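Local coordinates for protein 2-oxoglutarate dehydrogenase E3 component (Thermus thermophilus, PDB 2YQU) that probably catalyses the NAD-dependent reoxidation of protein-bound dihydrolipoyl groups to lipoyl groups, using one FAD per subunit, as the E3 component of the 2-oxoglutarate dehydrogenase complex, at residues D3-G8 against G28-E33; A111-E116 against E272-S277; E288-R293 against I318-H323. One frame throughout, in Å; residues are numbered along the deposited sequence.

Contact 1 (D3-G8 against G28-E33). With FAD (flavin-adenine dinucleotide), chain D.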
loop_
_atom_site.group_PDB
_atom_site.type_symbol
_atom_site.label_atom_id
_atom_site.label_comp_id
_atom_site.label_asym_id
_atom_site.label_seq_id
_atom_site.Cartn_x
_atom_site.Cartn_y
_atom_site.Cartn_z
ATOM N N ASP A 3 13.682 -1.187 -37.520
ATOM C CA ASP A 3 13.593 0.219 -37.137
ATOM C C ASP A 3 14.377 0.442 -35.844
ATOM O O ASP A 3 15.018 1.475 -35.674
ATOM C CB ASP A 3 12.140 0.648 -36.930
ATOM C CG ASP A 3 11.325 0.548 -38.196
ATOM O OD1 ASP A 3 11.831 0.955 -39.265
ATOM O OD2 ASP A 3 10.180 0.063 -38.211
ATOM N N LEU A 4 14.300 -0.534 -34.941
ATOM C CA LEU A 4 14.947 -0.454 -33.639
ATOM C C LEU A 4 15.582 -1.792 -33.311
ATOM O O LEU A 4 14.918 -2.811 -33.360
ATOM C CB LEU A 4 13.927 -0.112 -32.548
ATOM C CG LEU A 4 14.446 -0.183 -31.107
ATOM C CD1 LEU A 4 15.564 0.833 -30.866
ATOM C CD2 LEU A 4 13.310 0.007 -30.094
ATOM N N LEU A 5 16.861 -1.766 -32.964
ATOM C CA LEU A 5 17.552 -2.921 -32.433
ATOM C C LEU A 5 17.927 -2.579 -31.003
ATOM O O LEU A 5 18.571 -1.561 -30.762
ATOM C CB LEU A 5 18.800 -3.210 -33.252
ATOM C CG LEU A 5 19.618 -4.440 -32.867
ATOM C CD1 LEU A 5 18.826 -5.710 -33.081
ATOM C CD2 LEU A 5 20.906 -4.462 -33.694
ATOM N N VAL A 6 17.491 -3.418 -30.068
ATOM C CA VAL A 6 17.715 -3.221 -28.647
ATOM C C VAL A 6 18.746 -4.238 -28.183
ATOM O O VAL A 6 18.605 -5.429 -28.457
ATOM C CB VAL A 6 16.421 -3.434 -27.834
ATOM C CG1 VAL A 6 16.675 -3.169 -26.360
ATOM C CG2 VAL A 6 15.305 -2.547 -28.353
ATOM N N ILE A 7 19.781 -3.771 -27.494
ATOM C CA ILE A 7 20.784 -4.650 -26.913
ATOM C C ILE A 7 20.541 -4.754 -25.413
ATOM O O ILE A 7 20.766 -3.797 -24.685
ATOM C CB ILE A 7 22.198 -4.121 -27.201
ATOM C CG1 ILE A 7 22.430 -4.035 -28.716
ATOM C CG2 ILE A 7 23.252 -5.032 -26.569
ATOM C CD1 ILE A 7 23.556 -3.117 -29.113
ATOM N N GLY A 8 20.114 -5.932 -24.966
ATOM C CA GLY A 8 19.755 -6.167 -23.576
ATOM C C GLY A 8 18.248 -6.280 -23.452
ATOM O O GLY A 8 17.517 -5.496 -24.050
ATOM N N GLY A 28 13.921 -5.592 -33.121
ATOM C CA GLY A 28 14.712 -6.755 -32.773
ATOM C C GLY A 28 15.427 -6.522 -31.456
ATOM O O GLY A 28 15.754 -5.387 -31.113
ATOM N N VAL A 29 15.683 -7.606 -30.736
ATOM C CA VAL A 29 16.329 -7.561 -29.428
ATOM C C VAL A 29 17.429 -8.625 -29.388
ATOM O O VAL A 29 17.180 -9.789 -29.706
ATOM C CB VAL A 29 15.310 -7.825 -28.294
ATOM C CG1 VAL A 29 15.982 -7.760 -26.916
ATOM C CG2 VAL A 29 14.164 -6.818 -28.351
ATOM N N VAL A 30 18.640 -8.221 -29.015
ATOM C CA VAL A 30 19.735 -9.150 -28.777
ATOM C C VAL A 30 19.964 -9.275 -27.275
ATOM O O VAL A 30 20.115 -8.276 -26.576
ATOM C CB VAL A 30 21.048 -8.690 -29.458
ATOM C CG1 VAL A 30 22.047 -9.835 -29.523
ATOM C CG2 VAL A 30 20.778 -8.132 -30.850
ATOM N N GLU A 31 19.991 -10.508 -26.781
ATOM C CA GLU A 31 20.263 -10.779 -25.376
ATOM C C GLU A 31 21.142 -12.027 -25.291
ATOM O O GLU A 31 20.824 -13.058 -25.897
ATOM C CB GLU A 31 18.946 -10.974 -24.623
ATOM C CG GLU A 31 19.048 -11.592 -23.236
ATOM C CD GLU A 31 19.852 -10.758 -22.258
ATOM O OE1 GLU A 31 20.937 -11.213 -21.836
ATOM O OE2 GLU A 31 19.405 -9.656 -21.887
ATOM N N LYS A 32 22.236 -11.928 -24.541
ATOM C CA LYS A 32 23.227 -13.006 -24.473
ATOM C C LYS A 32 22.819 -14.141 -23.537
ATOM O O LYS A 32 23.192 -15.281 -23.764
ATOM C CB LYS A 32 24.623 -12.464 -24.115
ATOM C CG LYS A 32 24.737 -11.799 -22.748
ATOM C CD LYS A 32 26.171 -11.362 -22.466
ATOM C CE LYS A 32 26.284 -10.637 -21.144
ATOM N NZ LYS A 32 26.434 -11.591 -20.011
ATOM N N GLU A 33 22.047 -13.839 -22.496
ATOM C CA GLU A 33 21.539 -14.870 -21.590
ATOM C C GLU A 33 20.308 -15.562 -22.169
ATOM O O GLU A 33 19.540 -14.959 -22.912
ATOM C CB GLU A 33 21.200 -14.264 -20.220
ATOM C CG GLU A 33 22.363 -13.545 -19.546
ATOM C CD GLU A 33 23.577 -14.433 -19.343
ATOM O OE1 GLU A 33 23.405 -15.579 -18.878
ATOM O OE2 GLU A 33 24.704 -13.983 -19.653
HETATM P PA FAD D . 19.682 -5.353 -16.846
HETATM O O1A FAD D . 20.947 -5.702 -16.155
HETATM O O2A FAD D . 18.429 -5.759 -16.060
HETATM O O5B FAD D . 19.693 -6.005 -18.308
HETATM C C5B FAD D . 20.857 -5.936 -19.094
HETATM C C4B FAD D . 20.865 -7.160 -19.985
HETATM O O4B FAD D . 21.769 -6.923 -21.045
HETATM C C3B FAD D . 21.347 -8.416 -19.264
HETATM O O3B FAD D . 20.363 -9.424 -19.332
HETATM C C2B FAD D . 22.601 -8.829 -20.012
HETATM O O2B FAD D . 22.694 -10.228 -20.156
HETATM C C1B FAD D . 22.434 -8.129 -21.350
HETATM N N9A FAD D . 23.654 -7.756 -22.072
HETATM C C8A FAD D . 24.704 -6.990 -21.634
HETATM N N7A FAD D . 25.584 -6.844 -22.641
HETATM C C5A FAD D . 25.109 -7.507 -23.721
HETATM C C6A FAD D . 25.598 -7.692 -25.012
HETATM N N6A FAD D . 26.673 -7.055 -25.468
HETATM N N1A FAD D . 24.841 -8.432 -25.882
HETATM C C2A FAD D . 23.636 -8.989 -25.531
HETATM N N3A FAD D . 23.155 -8.793 -24.254
HETATM C C4A FAD D . 23.893 -8.075 -23.377
HETATM N N1 FAD D . 15.875 -2.711 -8.790
HETATM C C2 FAD D . 14.642 -2.243 -8.390
HETATM O O2 FAD D . 14.120 -1.267 -8.939
HETATM N N3 FAD D . 13.980 -2.869 -7.364
HETATM C C4 FAD D . 14.539 -3.952 -6.725
HETATM O O4 FAD D . 13.822 -4.580 -5.965
HETATM C C4X FAD D . 15.783 -4.444 -7.119
HETATM N N5 FAD D . 16.353 -5.535 -6.482
HETATM C C5X FAD D . 17.595 -5.999 -6.908
HETATM C C6 FAD D . 18.168 -7.098 -6.262
HETATM C C7 FAD D . 19.419 -7.579 -6.674
HETATM C C7M FAD D . 19.955 -8.827 -6.024
HETATM C C8 FAD D . 20.088 -6.964 -7.728
HETATM C C8M FAD D . 21.260 -7.633 -8.399
HETATM C C9 FAD D . 19.516 -5.864 -8.368
HETATM C C9A FAD D . 18.272 -5.370 -7.957
HETATM N N10 FAD D . 17.698 -4.261 -8.583
HETATM C C10 FAD D . 16.456 -3.810 -8.161
HETATM C "C1'" FAD D . 18.421 -3.460 -9.635
HETATM C "C2'" FAD D . 17.902 -3.897 -11.008
HETATM O "O2'" FAD D . 18.123 -5.285 -11.207
HETATM C "C3'" FAD D . 18.503 -3.075 -12.143
HETATM O "O3'" FAD D . 18.348 -1.696 -11.864
HETATM C "C4'" FAD D . 17.806 -3.376 -13.465
HETATM O "O4'" FAD D . 17.917 -4.743 -13.779
HETATM C "C5'" FAD D . 18.375 -2.500 -14.587
HETATM O "O5'" FAD D . 17.780 -2.842 -15.819
HETATM P P FAD D . 18.596 -2.675 -17.194
HETATM O O1P FAD D . 17.690 -3.002 -18.337
HETATM O O2P FAD D . 19.295 -1.330 -17.262
HETATM O O3P FAD D . 19.778 -3.773 -17.153
#

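Contact 2 (A111-E116 against E272-S277). With FAD (flavin-adenine dinucleotide), chain D.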
loop_
_atom_site.group_PDB
_atom_site.type_symbol
_atom_site.label_atom_id
_atom_site.label_comp_id
_atom_site.label_asym_id
_atom_site.label_seq_id
_atom_site.Cartn_x
_atom_site.Cartn_y
_atom_site.Cartn_z
ATOM N N ALA A 111 25.837 -9.043 -28.497
ATOM C CA ALA A 111 25.863 -7.989 -29.508
ATOM C C ALA A 111 27.148 -7.183 -29.396
ATOM O O ALA A 111 27.536 -6.780 -28.303
ATOM C CB ALA A 111 24.667 -7.076 -29.354
ATOM N N ARG A 112 27.771 -6.928 -30.544
ATOM C CA ARG A 112 28.990 -6.136 -30.639
ATOM C C ARG A 112 28.888 -5.200 -31.841
ATOM O O ARG A 112 28.612 -5.651 -32.947
ATOM C CB ARG A 112 30.192 -7.067 -30.808
ATOM C CG ARG A 112 31.546 -6.393 -30.719
ATOM C CD ARG A 112 32.698 -7.339 -31.027
ATOM N NE ARG A 112 32.975 -7.365 -32.457
ATOM C CZ ARG A 112 33.923 -8.086 -33.031
ATOM N NH1 ARG A 112 34.717 -8.877 -32.308
ATOM N NH2 ARG A 112 34.076 -8.016 -34.343
ATOM N N PHE A 113 29.116 -3.907 -31.627
ATOM C CA PHE A 113 29.059 -2.924 -32.710
ATOM C C PHE A 113 30.128 -3.191 -33.781
ATOM O O PHE A 113 31.290 -3.427 -33.468
ATOM C CB PHE A 113 29.245 -1.498 -32.181
ATOM C CG PHE A 113 28.021 -0.920 -31.514
ATOM C CD1 PHE A 113 27.945 -0.832 -30.135
ATOM C CD2 PHE A 113 26.955 -0.448 -32.275
ATOM C CE1 PHE A 113 26.824 -0.295 -29.522
ATOM C CE2 PHE A 113 25.834 0.086 -31.670
ATOM C CZ PHE A 113 25.773 0.171 -30.295
ATOM N N LEU A 114 29.698 -3.156 -35.038
ATOM C CA LEU A 114 30.583 -3.204 -36.202
ATOM C C LEU A 114 30.721 -1.804 -36.788
ATOM O O LEU A 114 31.795 -1.425 -37.253
ATOM C CB LEU A 114 30.006 -4.156 -37.252
ATOM C CG LEU A 114 30.412 -5.635 -37.239
ATOM C CD1 LEU A 114 30.897 -6.151 -35.892
ATOM C CD2 LEU A 114 29.266 -6.485 -37.769
ATOM N N SER A 115 29.618 -1.057 -36.774
ATOM C CA SER A 115 29.591 0.355 -37.148
ATOM C C SER A 115 28.496 1.048 -36.336
ATOM O O SER A 115 27.917 0.442 -35.426
ATOM C CB SER A 115 29.302 0.498 -38.642
ATOM O OG SER A 115 27.969 0.128 -38.934
ATOM N N GLU A 116 28.196 2.302 -36.670
ATOM C CA GLU A 116 27.124 3.031 -35.985
ATOM C C GLU A 116 25.726 2.472 -36.287
ATOM O O GLU A 116 24.779 2.757 -35.560
ATOM C CB GLU A 116 27.173 4.535 -36.311
ATOM C CG GLU A 116 27.178 4.883 -37.790
ATOM C CD GLU A 116 26.839 6.340 -38.068
ATOM O OE1 GLU A 116 26.992 7.188 -37.158
ATOM O OE2 GLU A 116 26.418 6.633 -39.212
ATOM N N GLU A 272 33.517 1.626 -29.339
ATOM C CA GLU A 272 34.388 2.388 -30.235
ATOM C C GLU A 272 34.009 2.285 -31.725
ATOM O O GLU A 272 34.170 3.245 -32.468
ATOM C CB GLU A 272 35.869 2.015 -30.005
ATOM C CG GLU A 272 36.323 0.651 -30.525
ATOM C CD GLU A 272 35.969 -0.526 -29.624
ATOM O OE1 GLU A 272 36.144 -1.683 -30.062
ATOM O OE2 GLU A 272 35.509 -0.315 -28.488
ATOM N N ASN A 273 33.492 1.138 -32.147
ATOM C CA ASN A 273 33.052 0.953 -33.532
ATOM C C ASN A 273 31.814 1.778 -33.891
ATOM O O ASN A 273 31.548 2.020 -35.059
ATOM C CB ASN A 273 32.799 -0.527 -33.828
ATOM C CG ASN A 273 34.074 -1.364 -33.780
ATOM O OD1 ASN A 273 35.185 -0.831 -33.785
ATOM N ND2 ASN A 273 33.910 -2.683 -33.730
ATOM N N ALA A 274 31.056 2.201 -32.884
ATOM C CA ALA A 274 29.923 3.102 -33.084
ATOM C C ALA A 274 30.300 4.572 -32.913
ATOM O O ALA A 274 29.468 5.441 -33.113
ATOM C CB ALA A 274 28.808 2.747 -32.131
ATOM N N GLY A 275 31.551 4.834 -32.538
ATOM C CA GLY A 275 32.047 6.179 -32.302
ATOM C C GLY A 275 31.708 6.648 -30.902
ATOM O O GLY A 275 31.602 7.845 -30.651
ATOM N N LEU A 276 31.542 5.690 -29.993
ATOM C CA LEU A 276 31.122 5.963 -28.627
ATOM C C LEU A 276 32.190 5.552 -27.633
ATOM O O LEU A 276 33.038 4.711 -27.919
ATOM C CB LEU A 276 29.835 5.205 -28.301
ATOM C CG LEU A 276 28.639 5.498 -29.202
ATOM C CD1 LEU A 276 27.478 4.561 -28.874
ATOM C CD2 LEU A 276 28.226 6.956 -29.075
ATOM N N SER A 277 32.121 6.154 -26.454
ATOM C CA SER A 277 33.002 5.781 -25.351
ATOM C C SER A 277 32.296 5.928 -24.008
ATOM O O SER A 277 31.247 6.566 -23.902
ATOM C CB SER A 277 34.278 6.622 -25.372
ATOM O OG SER A 277 33.988 8.000 -25.321
HETATM P PA FAD D . 19.682 -5.353 -16.846
HETATM O O1A FAD D . 20.947 -5.702 -16.155
HETATM O O2A FAD D . 18.429 -5.759 -16.060
HETATM O O5B FAD D . 19.693 -6.005 -18.308
HETATM C C5B FAD D . 20.857 -5.936 -19.094
HETATM C C4B FAD D . 20.865 -7.160 -19.985
HETATM O O4B FAD D . 21.769 -6.923 -21.045
HETATM C C3B FAD D . 21.347 -8.416 -19.264
HETATM O O3B FAD D . 20.363 -9.424 -19.332
HETATM C C2B FAD D . 22.601 -8.829 -20.012
HETATM O O2B FAD D . 22.694 -10.228 -20.156
HETATM C C1B FAD D . 22.434 -8.129 -21.350
HETATM N N9A FAD D . 23.654 -7.756 -22.072
HETATM C C8A FAD D . 24.704 -6.990 -21.634
HETATM N N7A FAD D . 25.584 -6.844 -22.641
HETATM C C5A FAD D . 25.109 -7.507 -23.721
HETATM C C6A FAD D . 25.598 -7.692 -25.012
HETATM N N6A FAD D . 26.673 -7.055 -25.468
HETATM N N1A FAD D . 24.841 -8.432 -25.882
HETATM C C2A FAD D . 23.636 -8.989 -25.531
HETATM N N3A FAD D . 23.155 -8.793 -24.254
HETATM C C4A FAD D . 23.893 -8.075 -23.377
HETATM N N1 FAD D . 15.875 -2.711 -8.790
HETATM C C2 FAD D . 14.642 -2.243 -8.390
HETATM O O2 FAD D . 14.120 -1.267 -8.939
HETATM N N3 FAD D . 13.980 -2.869 -7.364
HETATM C C4 FAD D . 14.539 -3.952 -6.725
HETATM O O4 FAD D . 13.822 -4.580 -5.965
HETATM C C4X FAD D . 15.783 -4.444 -7.119
HETATM N N5 FAD D . 16.353 -5.535 -6.482
HETATM C C5X FAD D . 17.595 -5.999 -6.908
HETATM C C6 FAD D . 18.168 -7.098 -6.262
HETATM C C7 FAD D . 19.419 -7.579 -6.674
HETATM C C7M FAD D . 19.955 -8.827 -6.024
HETATM C C8 FAD D . 20.088 -6.964 -7.728
HETATM C C8M FAD D . 21.260 -7.633 -8.399
HETATM C C9 FAD D . 19.516 -5.864 -8.368
HETATM C C9A FAD D . 18.272 -5.370 -7.957
HETATM N N10 FAD D . 17.698 -4.261 -8.583
HETATM C C10 FAD D . 16.456 -3.810 -8.161
HETATM C "C1'" FAD D . 18.421 -3.460 -9.635
HETATM C "C2'" FAD D . 17.902 -3.897 -11.008
HETATM O "O2'" FAD D . 18.123 -5.285 -11.207
HETATM C "C3'" FAD D . 18.503 -3.075 -12.143
HETATM O "O3'" FAD D . 18.348 -1.696 -11.864
HETATM C "C4'" FAD D . 17.806 -3.376 -13.465
HETATM O "O4'" FAD D . 17.917 -4.743 -13.779
HETATM C "C5'" FAD D . 18.375 -2.500 -14.587
HETATM O "O5'" FAD D . 17.780 -2.842 -15.819
HETATM P P FAD D . 18.596 -2.675 -17.194
HETATM O O1P FAD D . 17.690 -3.002 -18.337
HETATM O O2P FAD D . 19.295 -1.330 -17.262
HETATM O O3P FAD D . 19.778 -3.773 -17.153
HETATM O O HOH W 1 29.674 7.270 -35.272
#

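Contact 3 (E288-R293 against I318-H323)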
loop_
_atom_site.group_PDB
_atom_site.type_symbol
_atom_site.label_atom_id
_atom_site.label_comp_id
_atom_site.label_asym_id
_atom_site.label_seq_id
_atom_site.Cartn_x
_atom_site.Cartn_y
_atom_site.Cartn_z
ATOM N N GLU A 288 19.394 14.713 -22.440
ATOM C CA GLU A 288 18.110 14.657 -21.742
ATOM C C GLU A 288 17.042 13.823 -22.462
ATOM O O GLU A 288 16.011 13.512 -21.874
ATOM C CB GLU A 288 17.580 16.067 -21.449
ATOM C CG GLU A 288 17.523 17.011 -22.642
ATOM C CD GLU A 288 16.837 18.324 -22.299
ATOM O OE1 GLU A 288 17.426 19.400 -22.569
ATOM O OE2 GLU A 288 15.709 18.279 -21.752
ATOM N N HIS A 289 17.286 13.467 -23.722
ATOM C CA HIS A 289 16.405 12.551 -24.450
ATOM C C HIS A 289 16.980 11.144 -24.571
ATOM O O HIS A 289 16.462 10.327 -25.327
ATOM C CB HIS A 289 16.111 13.119 -25.829
ATOM C CG HIS A 289 15.591 14.517 -25.783
ATOM N ND1 HIS A 289 14.247 14.811 -25.823
ATOM C CD2 HIS A 289 16.233 15.701 -25.663
ATOM C CE1 HIS A 289 14.086 16.121 -25.753
ATOM N NE2 HIS A 289 15.275 16.682 -25.649
ATOM N N LEU A 290 18.043 10.885 -23.811
ATOM C CA LEU A 290 18.713 9.586 -23.728
ATOM C C LEU A 290 19.492 9.224 -24.996
ATOM O O LEU A 290 19.828 8.067 -25.207
ATOM C CB LEU A 290 17.726 8.480 -23.328
ATOM C CG LEU A 290 17.033 8.787 -21.997
ATOM C CD1 LEU A 290 15.725 8.052 -21.870
ATOM C CD2 LEU A 290 17.969 8.472 -20.829
ATOM N N ARG A 291 19.798 10.219 -25.827
ATOM C CA ARG A 291 20.657 9.999 -26.988
ATOM C C ARG A 291 22.118 10.057 -26.567
ATOM O O ARG A 291 22.514 10.926 -25.788
ATOM C CB ARG A 291 20.455 11.082 -28.052
ATOM C CG ARG A 291 19.092 11.162 -28.669
ATOM C CD ARG A 291 18.926 12.409 -29.549
ATOM N NE ARG A 291 18.980 13.633 -28.749
ATOM C CZ ARG A 291 18.662 14.855 -29.191
ATOM N NH1 ARG A 291 18.231 15.048 -30.430
ATOM N NH2 ARG A 291 18.764 15.892 -28.373
ATOM N N THR A 292 22.924 9.163 -27.122
ATOM C CA THR A 292 24.371 9.280 -27.019
ATOM C C THR A 292 24.801 10.395 -27.965
ATOM O O THR A 292 23.953 11.067 -28.577
ATOM C CB THR A 292 25.078 7.965 -27.419
ATOM O OG1 THR A 292 24.833 7.689 -28.806
ATOM C CG2 THR A 292 24.506 6.755 -26.677
ATOM N N ARG A 293 26.109 10.575 -28.110
ATOM C CA ARG A 293 26.633 11.586 -29.020
ATOM C C ARG A 293 26.381 11.222 -30.492
ATOM O O ARG A 293 26.452 12.091 -31.362
ATOM C CB ARG A 293 28.120 11.843 -28.749
ATOM C CG ARG A 293 29.061 10.736 -29.172
ATOM C CD ARG A 293 30.525 11.117 -29.014
ATOM N NE ARG A 293 31.395 9.954 -28.859
ATOM C CZ ARG A 293 32.614 9.987 -28.319
ATOM N NH1 ARG A 293 33.328 8.869 -28.237
ATOM N NH2 ARG A 293 33.128 11.123 -27.845
ATOM N N ILE A 318 10.901 3.693 -22.233
ATOM C CA ILE A 318 9.677 4.272 -22.791
ATOM C C ILE A 318 9.976 5.633 -23.426
ATOM O O ILE A 318 9.565 5.901 -24.569
ATOM C CB ILE A 318 8.583 4.427 -21.692
ATOM C CG1 ILE A 318 8.123 3.061 -21.161
ATOM C CG2 ILE A 318 7.391 5.236 -22.223
ATOM C CD1 ILE A 318 7.466 2.182 -22.149
ATOM N N ALA A 319 10.684 6.488 -22.688
ATOM C CA ALA A 319 10.990 7.850 -23.140
ATOM C C ALA A 319 11.897 7.847 -24.366
ATOM O O ALA A 319 11.747 8.689 -25.251
ATOM C CB ALA A 319 11.642 8.652 -22.017
ATOM N N ALA A 320 12.830 6.901 -24.412
ATOM C CA ALA A 320 13.778 6.803 -25.517
ATOM C C ALA A 320 13.062 6.470 -26.820
ATOM O O ALA A 320 13.270 7.136 -27.834
ATOM C CB ALA A 320 14.832 5.746 -25.225
ATOM N N VAL A 321 12.205 5.455 -26.785
ATOM C CA VAL A 321 11.528 4.994 -28.004
ATOM C C VAL A 321 10.429 5.963 -28.429
ATOM O O VAL A 321 10.168 6.133 -29.613
ATOM C CB VAL A 321 11.001 3.534 -27.895
ATOM C CG1 VAL A 321 12.152 2.574 -27.597
ATOM C CG2 VAL A 321 9.895 3.391 -26.870
ATOM N N GLU A 322 9.796 6.612 -27.462
ATOM C CA GLU A 322 8.842 7.670 -27.770
ATOM C C GLU A 322 9.536 8.872 -28.426
ATOM O O GLU A 322 8.949 9.533 -29.275
ATOM C CB GLU A 322 8.082 8.074 -26.505
ATOM C CG GLU A 322 7.024 7.049 -26.132
ATOM C CD GLU A 322 6.161 7.450 -24.949
ATOM O OE1 GLU A 322 5.178 6.723 -24.685
ATOM O OE2 GLU A 322 6.459 8.472 -24.282
ATOM N N HIS A 323 10.788 9.134 -28.058
ATOM C CA HIS A 323 11.560 10.207 -28.693
ATOM C C HIS A 323 11.953 9.823 -30.117
ATOM O O HIS A 323 11.899 10.652 -31.018
ATOM C CB HIS A 323 12.817 10.539 -27.899
ATOM C CG HIS A 323 13.573 11.712 -28.438
ATOM N ND1 HIS A 323 14.828 11.598 -28.996
ATOM C CD2 HIS A 323 13.235 13.018 -28.537
ATOM C CE1 HIS A 323 15.243 12.791 -29.388
ATOM N NE2 HIS A 323 14.296 13.670 -29.117
HETATM O O HOH W 2 13.898 10.298 -24.614
#

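Contact 1 (D3-G8 against G28-E33)
Leu5 pairs with Gly28, Val6 with Val29 and Ile7 with Val30 as parallel bridges, the axes of strands 4-7 and 28-31 running 18° apart. The ladder is regular: Gly28 N donates to Leu4 O, Val6 N to Gly28 O, Val30 N to Val6 O and Gly8 N to Val30 O, the last at 2.8 Å. On one face Leu5 CD1 meets Val30 CG2 at 3.8 Å; on the other, Val6 CB lies 4.1 Å from Val29 CG2.

Just past the last bridge, Glu31 turns to the cofactor. From CB its chain leaves with CG anti to the backbone N (chi1 166°), bends at chi2, and brings CD within 3.3 Å of FAD O3B. OE1 accepts from FAD O2B at 2.6 Å and OE2 from FAD O3B at 2.7 Å, so the carboxylate grips both ribose hydroxyls. Each oxygen has a second donor: Glu33 N reaches the anti lone pair of OE1, and Ala9 N bonds OE2, which fixes the rotation of the group. Gly8 CA comes 3.3 Å from FAD O4B, where a CB would clash. This is the dinucleotide-binding beta-alpha-beta unit, strand 2-7, helix 11-22, strand 27-31, with Gly8 consistent with the first glycine of a GxGxxG motif. Helix 11-22 covers Leu4 and Val29 through Ala20 and Ala17, while strands 111-113 and 127-130 cover Leu5, Ile7 and Val30.

Contact 2 (A111-E116 against E272-S277)
Asn273 and Ala274 meet Phe113 in two different ways, one polar and one apolar. Asn273 ND2 donates to Phe113 O at 2.7 Å with an N-H...O angle of 166°. The acceptor lies close to the amide plane of Asn273, but the donor is tilted 28° from the carbonyl plane of Phe113. Beside this bond, Asn273 CB packs on Phe113 CB at 4.0 Å. Ala274 CB sits over one face of the Phe113 ring, 3.9 Å from the centroid and 18° off the ring normal, which identifies a CH-pi contact; its nearest ring atom is CD2, at 3.7 Å, a sign of the offset toward the rim.

Further along, Ser115 CA makes a CA-H...O contact of 3.3 Å with Asn273 O, and the backbones draw together where Glu116 CA lies 4.0 Å from Ala274 CA. A water donates to Ala274 O at 2.8 Å and, over a longer distance, to Glu116 OE1, linking the segments beside the partly exposed Glu116.

The next shell positions these groups. The Phe113 ring packs on Ile133, Ile135 and Ile7. Gly275 N bonds back to Glu272 O, closing the turn that carries Asn273 and Ala274. At the start of strand 111-113, which carries Phe113, Ala111 N donates to FAD N1A at 2.9 Å and Ala111 O accepts from FAD N6A, so the backbone of one residue pairs with both adenine nitrogens. The contact thus fastens the loop between strands 262-264 and 297-299 to edge strand 111-113 of the three-stranded antiparallel sheet, which lies against strands 2-7 and 133-135 of the parallel FAD-domain sheet.

Contact 3 (E288-R293 against I318-H323)
His289 and His323 form an offset stack, with ring centroids 4.5 Å apart and planes inclined by 30°. The closest atoms are His289 ND1 and His323 CD2, at 3.4 Å. A CH-pi contact reinforces the pair: His289 CB stands over the centre of the His323 ring, 3.6 Å from the centroid and close to the normal. His323 reaches across from its helix with CG anti to the backbone N (chi1 -175°), and Tyr298 OH bonds its ND1, which helps to set the ring's rotation.

Arg291 approaches the rim of that imidazole. Its CD is 3.7 Å from His323 CE1, and the guanidinium and ring planes stand 82° apart, so the ring meets the guanidinium edge-on, His323 CE1 over its face. The charge of Arg291 is met outside the pair by a salt bridge from NE to Asp287.

In the fold, these groups dock the loop 288-293, which leads into strand 297-299 at the edge of the parallel FAD-domain sheet, against helix 310-326. Leu290 ties the loop to that strand by a backbone hydrogen bond to Ala299.

Apolar packing is supplied by Leu290 CD1, 4.1 Å from Ala319 CB and similarly close to Ala320 CB; it also lies against the helix backbone, 4.0 Å from Ala320 N. As for water-mediated bonding, a single molecule donates to His289 O at 2.7 Å and, weakly, to Ala319 O.

How the contacts relate
Contact 1 is the buried core, whereas contacts 2 and 3 are only partly buried. Its chemistry is a regular backbone ladder ending in a carboxylate on the cofactor's ribose, while the others rest on side chains and a bridging water each: a hydrogen bond from a side-chain amide and CH-pi packing in contact 2, imidazole stacking in contact 3. Contacts 1 and 2 both reach the adenosine half of FAD and touch through Ile7 and Val30 against Ala111; contact 3 lies away from the cofactor and meets contact 1 where Leu4 packs on Val321. Segments 272-277 and 288-293 belong to the same loop region, joined by a probable hydrogen bond from Arg293 NE to Gly275 O.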